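Local coordinates for MobA-like NTP transferase domain-containing protein (Thermus thermophilus, PDB 2DPW), which is of unknown function but probably acts as a nucleotidyltransferase, as other MobA-like NTP transferases do, at residues Lys108-Ala113 and Glu209-Val214; Ile6-Gly11 and Glu74-Ala79. One frame throughout, in Å; residues are numbered along the deposited sequence.

In the fold
The two contacts share one mixed sheet and come in series along the chain. Interaction 2 is complete before interaction 1 opens. It packs strand 4-8 and the glycine turn after it against helix 72-81. Interaction 1 brings the loop between helix 99-108 and strand 114-120 against strand 210-214, near the C-terminal end of the chain. From strand 4-8 the sheet passes through strands 86-91, 148-152 and 114-120 to strand 210-214. The contact centres are about 21 Å apart, and the nearest atoms about 10 Å, so they do not touch. Interaction 2 belongs to the probable nucleotide-binding part of the fold, while interaction 1 lies at a more distant part of the same sheet.

Interaction 1 (Lys108-Ala113 and Glu209-Val214); sequences KAPEAA and EARALV
Lys108, which ends helix 99-108, and the loop after it run alongside Glu209-Leu213 in roughly the opposite sense, the end-to-end directions being 154° apart. The well-packed part centres on Leu213 and Ala112. Leu213 has CG anti to the backbone N (chi1 179°), so its branch reaches up to the end of helix 99-108. There Leu213 CD1 meets Lys108 O at 3.2 Å. Leu213 CD1 also lies 4.1 Å from Pro110 CD, and the two side chains cross obliquely. At the other end, Ala112 CB sits 3.8 Å from Glu209 CG. Glu209 is extended and lays its chain along this methyl. An alanine at Glu209 would remove that chain beyond CB and would probably leave Ala112 less well covered.

The looser side is polar and faces solvent. The Arg211 chain bends at chi3 (68°) and brings one face of its guanidinium against the Pro110 ring. Pro110 CG stands 3.9 Å above the guanidinium plane, over its centre, and Pro110 CB is 3.7 Å from Arg211 NH1. Arg211 NE is in a salt bridge with Glu199 of helix 195-206, which also holds the group. The ends of the Lys108 and Glu111 side chains lead away from the strand.

After Ala113 the chain enters strand 114-120, which pairs in parallel with strand 210-214. The Arg211 backbone is hydrogen-bonded to Leu114 and Tyr116 there. Pro110 and Leu213 both rest on Val115, so loop, strand 114-120 and strand 210-214 share one apolar patch.

Interaction 2 (Ile6-Gly11 and Glu74-Ala79); sequences IVLAGG and ENLEQA
Strand 4-8 and the glycine turn that follows it carry the LAGG sequence of MobA-like NTP transferases, a GT-A fold element that in relatives lies at the nucleotide site. Here they pack on helix 72-81. The short axes of strand and helix pass 9.0 Å apart at 154°, so the two run nearly antiparallel.

Ile6 and Leu8 make the apolar part. Ile6 straddles the Ala79 methyl: Ile6 CD1 is 3.3 Å and Ile6 CG2 3.4 Å from Ala79 CB. Leu8 holds CG anti to the carbonyl carbon (chi1 -59°) and reaches the helix with both methyls. Leu8 CD2 lies 3.7 Å from Asn75 CB, and Leu8 CD1 lies 4.2 Å from Leu76 CB.

Farther along, Gly10 passes the Asn75 amide, with Gly10 CA 4.2 Å from Asn75 ND2. A side chain at Gly10 would probably run into that amide. The buried amide is held by the segment before the helix: Asn75 OD1 accepts from Arg69 N, and Asn75 ND2 donates to Asp68 OD1. Asp68 OD2 also takes Gly11 N, so Asp68 ties the turn to the helix.

Strand 4-8 lies between parallel strands 48-52 and 86-91. Val52 and Val89 close in around Leu8. Val7 points the other way, onto helix 35-44, so the strand is covered by helices on both faces.

Interaction 1 (Lys108-Ala113 and Glu209-Val214)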
ATOM      1  N   LYS A 108      11.153   7.971  -8.725  1.00 47.80           N
ATOM      2  CA  LYS A 108      11.299   9.119  -7.847  1.00 45.43           C
ATOM      3  C   LYS A 108      11.492   8.777  -6.379  1.00 45.36           C
ATOM      4  O   LYS A 108      11.754   9.653  -5.556  1.00 49.66           O
ATOM      5  CB  LYS A 108      10.102  10.032  -8.031  1.00 44.65           C
ATOM      6  CG  LYS A 108       9.919  10.409  -9.474  1.00 47.67           C
ATOM      7  CD  LYS A 108      11.156  11.105 -10.009  1.00 64.99           C
ATOM      8  CE  LYS A 108      11.000  11.497 -11.476  1.00 63.45           C
ATOM      9  NZ  LYS A 108      12.090  12.440 -11.882  1.00 77.48           N
ATOM     10  N   ALA A 109      11.374   7.500  -6.052  1.00 46.65           N
ATOM     11  CA  ALA A 109      11.544   7.070  -4.676  1.00 47.22           C
ATOM     12  C   ALA A 109      12.957   7.362  -4.226  1.00 43.66           C
ATOM     13  O   ALA A 109      13.908   7.062  -4.931  1.00 51.36           O
ATOM     14  CB  ALA A 109      11.264   5.584  -4.556  1.00 44.50           C
ATOM     15  N   PRO A 110      13.110   7.968  -3.047  1.00 45.02           N
ATOM     16  CA  PRO A 110      14.449   8.271  -2.549  1.00 42.46           C
ATOM     17  C   PRO A 110      15.113   6.992  -2.074  1.00 43.02           C
ATOM     18  O   PRO A 110      14.440   5.984  -1.872  1.00 48.55           O
ATOM     19  CB  PRO A 110      14.210   9.228  -1.385  1.00 28.49           C
ATOM     20  CG  PRO A 110      12.768   9.399  -1.228  1.00 33.93           C
ATOM     21  CD  PRO A 110      12.044   8.553  -2.217  1.00 46.04           C
ATOM     22  N   GLU A 111      16.424   7.039  -1.871  1.00 48.25           N
ATOM     23  CA  GLU A 111      17.150   5.874  -1.388  1.00 54.78           C
ATOM     24  C   GLU A 111      16.885   5.658   0.100  1.00 52.20           C
ATOM     25  O   GLU A 111      17.537   6.276   0.943  1.00 51.94           O
ATOM     26  CB  GLU A 111      18.653   6.047  -1.624  1.00 63.00           C
ATOM     27  CG  GLU A 111      19.097   5.776  -3.053  1.00 75.38           C
ATOM     28  CD  GLU A 111      18.646   4.410  -3.547  1.00 81.69           C
ATOM     29  OE1 GLU A 111      18.705   3.445  -2.754  1.00 80.21           O
ATOM     30  OE2 GLU A 111      18.239   4.299  -4.726  1.00 88.42           O
ATOM     31  N   ALA A 112      15.927   4.784   0.413  1.00 52.00           N
ATOM     32  CA  ALA A 112      15.557   4.474   1.801  1.00 47.76           C
ATOM     33  C   ALA A 112      14.966   3.070   1.945  1.00 44.45           C
ATOM     34  O   ALA A 112      14.266   2.582   1.053  1.00 51.29           O
ATOM     35  CB  ALA A 112      14.562   5.512   2.335  1.00 36.64           C
ATOM     36  N   ALA A 113      15.259   2.434   3.077  1.00 39.01           N
ATOM     37  CA  ALA A 113      14.782   1.089   3.384  1.00 34.30           C
ATOM     38  C   ALA A 113      13.290   0.983   3.138  1.00 40.63           C
ATOM     39  O   ALA A 113      12.778  -0.043   2.683  1.00 43.39           O
ATOM     40  CB  ALA A 113      15.067   0.767   4.834  1.00 26.66           C
ATOM     41  N   GLU A 209      15.620   3.883   7.744  1.00 38.54           N
ATOM     42  CA  GLU A 209      15.242   5.135   7.091  1.00 43.74           C
ATOM     43  C   GLU A 209      13.872   4.953   6.452  1.00 42.55           C
ATOM     44  O   GLU A 209      13.636   3.995   5.711  1.00 39.38           O
ATOM     45  CB  GLU A 209      16.253   5.548   6.018  1.00 47.50           C
ATOM     46  CG  GLU A 209      16.004   6.969   5.533  1.00 69.43           C
ATOM     47  CD  GLU A 209      17.098   7.493   4.636  1.00 74.71           C
ATOM     48  OE1 GLU A 209      18.191   6.888   4.638  1.00 76.92           O
ATOM     49  OE2 GLU A 209      16.862   8.514   3.944  1.00 72.92           O
ATOM     50  N   ALA A 210      12.965   5.871   6.752  1.00 41.56           N
ATOM     51  CA  ALA A 210      11.611   5.787   6.226  1.00 43.05           C
ATOM     52  C   ALA A 210      11.233   7.121   5.643  1.00 41.80           C
ATOM     53  O   ALA A 210      11.311   8.141   6.326  1.00 49.13           O
ATOM     54  CB  ALA A 210      10.645   5.422   7.339  1.00 33.27           C
ATOM     55  N   ARG A 211      10.819   7.116   4.381  1.00 31.56           N
ATOM     56  CA  ARG A 211      10.430   8.350   3.739  1.00 34.53           C
ATOM     57  C   ARG A 211       9.150   8.227   2.950  1.00 32.45           C
ATOM     58  O   ARG A 211       8.762   7.132   2.562  1.00 37.72           O
ATOM     59  CB  ARG A 211      11.570   8.843   2.844  1.00 38.19           C
ATOM     60  CG  ARG A 211      12.750   9.337   3.651  1.00 34.43           C
ATOM     61  CD  ARG A 211      13.776  10.023   2.799  1.00 50.25           C
ATOM     62  NE  ARG A 211      13.299  11.288   2.249  1.00 45.30           N
ATOM     63  CZ  ARG A 211      14.031  12.061   1.451  1.00 56.21           C
ATOM     64  NH1 ARG A 211      15.268  11.685   1.123  1.00 49.88           N
ATOM     65  NH2 ARG A 211      13.533  13.204   0.978  1.00 49.61           N
ATOM     66  N   ALA A 212       8.480   9.357   2.740  1.00 35.60           N
ATOM     67  CA  ALA A 212       7.240   9.388   1.966  1.00 38.07           C
ATOM     68  C   ALA A 212       7.552   9.930   0.586  1.00 35.60           C
ATOM     69  O   ALA A 212       8.520  10.665   0.406  1.00 41.31           O
ATOM     70  CB  ALA A 212       6.216  10.278   2.633  1.00 41.95           C
ATOM     71  N   LEU A 213       6.743   9.553  -0.392  1.00 39.62           N
ATOM     72  CA  LEU A 213       6.935  10.036  -1.751  1.00 40.36           C
ATOM     73  C   LEU A 213       5.640  10.687  -2.198  1.00 49.59           C
ATOM     74  O   LEU A 213       4.621  10.006  -2.366  1.00 53.42           O
ATOM     75  CB  LEU A 213       7.268   8.888  -2.711  1.00 35.98           C
ATOM     76  CG  LEU A 213       7.473   9.287  -4.184  1.00 37.30           C
ATOM     77  CD1 LEU A 213       8.806   9.961  -4.323  1.00 21.68           C
ATOM     78  CD2 LEU A 213       7.426   8.070  -5.110  1.00 31.32           C
ATOM     79  N   VAL A 214       5.661  12.004  -2.360  1.00 43.84           N
ATOM     80  CA  VAL A 214       4.471  12.686  -2.835  1.00 46.01           C
ATOM     81  C   VAL A 214       4.280  12.140  -4.246  1.00 53.36           C
ATOM     82  O   VAL A 214       5.106  12.382  -5.125  1.00 54.46           O
ATOM     83  CB  VAL A 214       4.677  14.194  -2.919  1.00 37.01           C
ATOM     84  CG1 VAL A 214       3.385  14.849  -3.371  1.00 26.76           C
ATOM     85  CG2 VAL A 214       5.118  14.729  -1.568  1.00 24.94           C
TER

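Interaction 2 (Ile6-Gly11 and Glu74-Ala79)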
ATOM      1  N   ILE A   6       5.008  -7.344  -4.869  1.00 40.94           N
ATOM      2  CA  ILE A   6       4.191  -8.272  -4.101  1.00 39.06           C
ATOM      3  C   ILE A   6       2.794  -7.727  -3.988  1.00 36.25           C
ATOM      4  O   ILE A   6       2.585  -6.559  -3.679  1.00 45.71           O
ATOM      5  CB  ILE A   6       4.734  -8.517  -2.680  1.00 39.96           C
ATOM      6  CG1 ILE A   6       6.158  -9.084  -2.756  1.00 39.25           C
ATOM      7  CG2 ILE A   6       3.786  -9.456  -1.930  1.00 28.98           C
ATOM      8  CD1 ILE A   6       6.795  -9.383  -1.421  1.00 36.87           C
ATOM      9  N   VAL A   7       1.830  -8.586  -4.246  1.00 32.24           N
ATOM     10  CA  VAL A   7       0.451  -8.180  -4.169  1.00 29.96           C
ATOM     11  C   VAL A   7      -0.254  -8.929  -3.065  1.00 39.11           C
ATOM     12  O   VAL A   7      -0.424 -10.155  -3.120  1.00 39.19           O
ATOM     13  CB  VAL A   7      -0.252  -8.429  -5.480  1.00 19.57           C
ATOM     14  CG1 VAL A   7      -1.679  -8.010  -5.379  1.00 18.47           C
ATOM     15  CG2 VAL A   7       0.458  -7.663  -6.570  1.00 18.61           C
ATOM     16  N   LEU A   8      -0.641  -8.168  -2.049  1.00 42.69           N
ATOM     17  CA  LEU A   8      -1.342  -8.704  -0.899  1.00 40.55           C
ATOM     18  C   LEU A   8      -2.816  -8.549  -1.180  1.00 44.03           C
ATOM     19  O   LEU A   8      -3.465  -7.631  -0.691  1.00 48.90           O
ATOM     20  CB  LEU A   8      -0.944  -7.923   0.348  1.00 37.13           C
ATOM     21  CG  LEU A   8       0.557  -7.971   0.642  1.00 35.56           C
ATOM     22  CD1 LEU A   8       0.846  -7.167   1.889  1.00 21.74           C
ATOM     23  CD2 LEU A   8       1.010  -9.424   0.816  1.00 30.37           C
ATOM     24  N   ALA A   9      -3.325  -9.448  -2.007  1.00 56.87           N
ATOM     25  CA  ALA A   9      -4.725  -9.446  -2.382  1.00 67.83           C
ATOM     26  C   ALA A   9      -5.451 -10.317  -1.387  1.00 72.12           C
ATOM     27  O   ALA A   9      -6.657 -10.533  -1.490  1.00 85.03           O
ATOM     28  CB  ALA A   9      -4.895 -10.001  -3.776  1.00 65.94           C
ATOM     29  N   GLY A  10      -4.700 -10.825  -0.422  1.00 73.21           N
ATOM     30  CA  GLY A  10      -5.299 -11.669   0.585  1.00 78.90           C
ATOM     31  C   GLY A  10      -6.353 -10.893   1.344  1.00 78.73           C
ATOM     32  O   GLY A  10      -6.390  -9.660   1.305  1.00 78.40           O
ATOM     33  N   GLY A  11      -7.222 -11.617   2.033  1.00 70.44           N
ATOM     34  CA  GLY A  11      -8.253 -10.957   2.795  1.00 75.38           C
ATOM     35  C   GLY A  11      -9.656 -11.385   2.438  1.00 74.60           C
ATOM     36  O   GLY A  11     -10.112 -11.207   1.311  1.00 74.61           O
ATOM     37  N   GLU A  74       1.623 -10.675   7.720  1.00 58.42           N
ATOM     38  CA  GLU A  74       1.961 -12.074   7.824  1.00 64.34           C
ATOM     39  C   GLU A  74       2.195 -12.530   6.392  1.00 59.60           C
ATOM     40  O   GLU A  74       3.155 -13.241   6.093  1.00 56.67           O
ATOM     41  CB  GLU A  74       0.796 -12.816   8.497  1.00 74.63           C
ATOM     42  CG  GLU A  74       0.418 -12.247   9.891  1.00 84.11           C
ATOM     43  CD  GLU A  74      -0.413 -10.946   9.856  1.00 89.88           C
ATOM     44  OE1 GLU A  74       0.085  -9.887   9.415  1.00 93.67           O
ATOM     45  OE2 GLU A  74      -1.583 -10.987  10.287  1.00 99.05           O
ATOM     46  N   ASN A  75       1.312 -12.078   5.507  1.00 55.22           N
ATOM     47  CA  ASN A  75       1.402 -12.390   4.090  1.00 51.51           C
ATOM     48  C   ASN A  75       2.624 -11.698   3.519  1.00 50.11           C
ATOM     49  O   ASN A  75       3.293 -12.228   2.644  1.00 51.09           O
ATOM     50  CB  ASN A  75       0.148 -11.918   3.353  1.00 45.57           C
ATOM     51  CG  ASN A  75      -1.065 -12.783   3.659  1.00 55.68           C
ATOM     52  OD1 ASN A  75      -0.928 -13.950   4.031  1.00 55.27           O
ATOM     53  ND2 ASN A  75      -2.259 -12.227   3.478  1.00 43.91           N
ATOM     54  N   LEU A  76       2.920 -10.506   4.019  1.00 48.45           N
ATOM     55  CA  LEU A  76       4.079  -9.781   3.536  1.00 47.53           C
ATOM     56  C   LEU A  76       5.371 -10.522   3.868  1.00 45.58           C
ATOM     57  O   LEU A  76       6.289 -10.564   3.060  1.00 48.17           O
ATOM     58  CB  LEU A  76       4.130  -8.376   4.141  1.00 44.66           C
ATOM     59  CG  LEU A  76       5.363  -7.577   3.702  1.00 44.33           C
ATOM     60  CD1 LEU A  76       5.260  -7.253   2.211  1.00 39.82           C
ATOM     61  CD2 LEU A  76       5.474  -6.314   4.523  1.00 32.82           C
ATOM     62  N   GLU A  77       5.453 -11.102   5.057  1.00 49.54           N
ATOM     63  CA  GLU A  77       6.664 -11.818   5.431  1.00 47.82           C
ATOM     64  C   GLU A  77       6.814 -13.049   4.548  1.00 52.83           C
ATOM     65  O   GLU A  77       7.906 -13.338   4.057  1.00 48.89           O
ATOM     66  CB  GLU A  77       6.622 -12.215   6.909  1.00 43.85           C
ATOM     67  CG  GLU A  77       6.509 -11.023   7.865  1.00 55.42           C
ATOM     68  CD  GLU A  77       6.667 -11.404   9.340  1.00 65.30           C
ATOM     69  OE1 GLU A  77       6.159 -12.473   9.753  1.00 69.93           O
ATOM     70  OE2 GLU A  77       7.289 -10.618  10.090  1.00 62.16           O
ATOM     71  N   GLN A  78       5.708 -13.757   4.330  1.00 55.72           N
ATOM     72  CA  GLN A  78       5.698 -14.960   3.491  1.00 55.47           C
ATOM     73  C   GLN A  78       6.291 -14.637   2.112  1.00 52.40           C
ATOM     74  O   GLN A  78       7.274 -15.242   1.682  1.00 52.47           O
ATOM     75  CB  GLN A  78       4.255 -15.473   3.354  1.00 50.03           C
ATOM     76  CG  GLN A  78       4.066 -16.743   2.530  1.00 46.45           C
ATOM     77  CD  GLN A  78       2.592 -17.159   2.414  1.00 59.65           C
ATOM     78  OE1 GLN A  78       2.269 -18.161   1.785  1.00 60.54           O
ATOM     79  NE2 GLN A  78       1.701 -16.383   3.023  1.00 59.11           N
ATOM     80  N   ALA A  79       5.693 -13.659   1.441  1.00 46.25           N
ATOM     81  CA  ALA A  79       6.129 -13.222   0.120  1.00 42.32           C
ATOM     82  C   ALA A  79       7.586 -12.738   0.096  1.00 42.66           C
ATOM     83  O   ALA A  79       8.306 -12.959  -0.873  1.00 39.86           O
ATOM     84  CB  ALA A  79       5.199 -12.123  -0.376  1.00 30.67           C
TER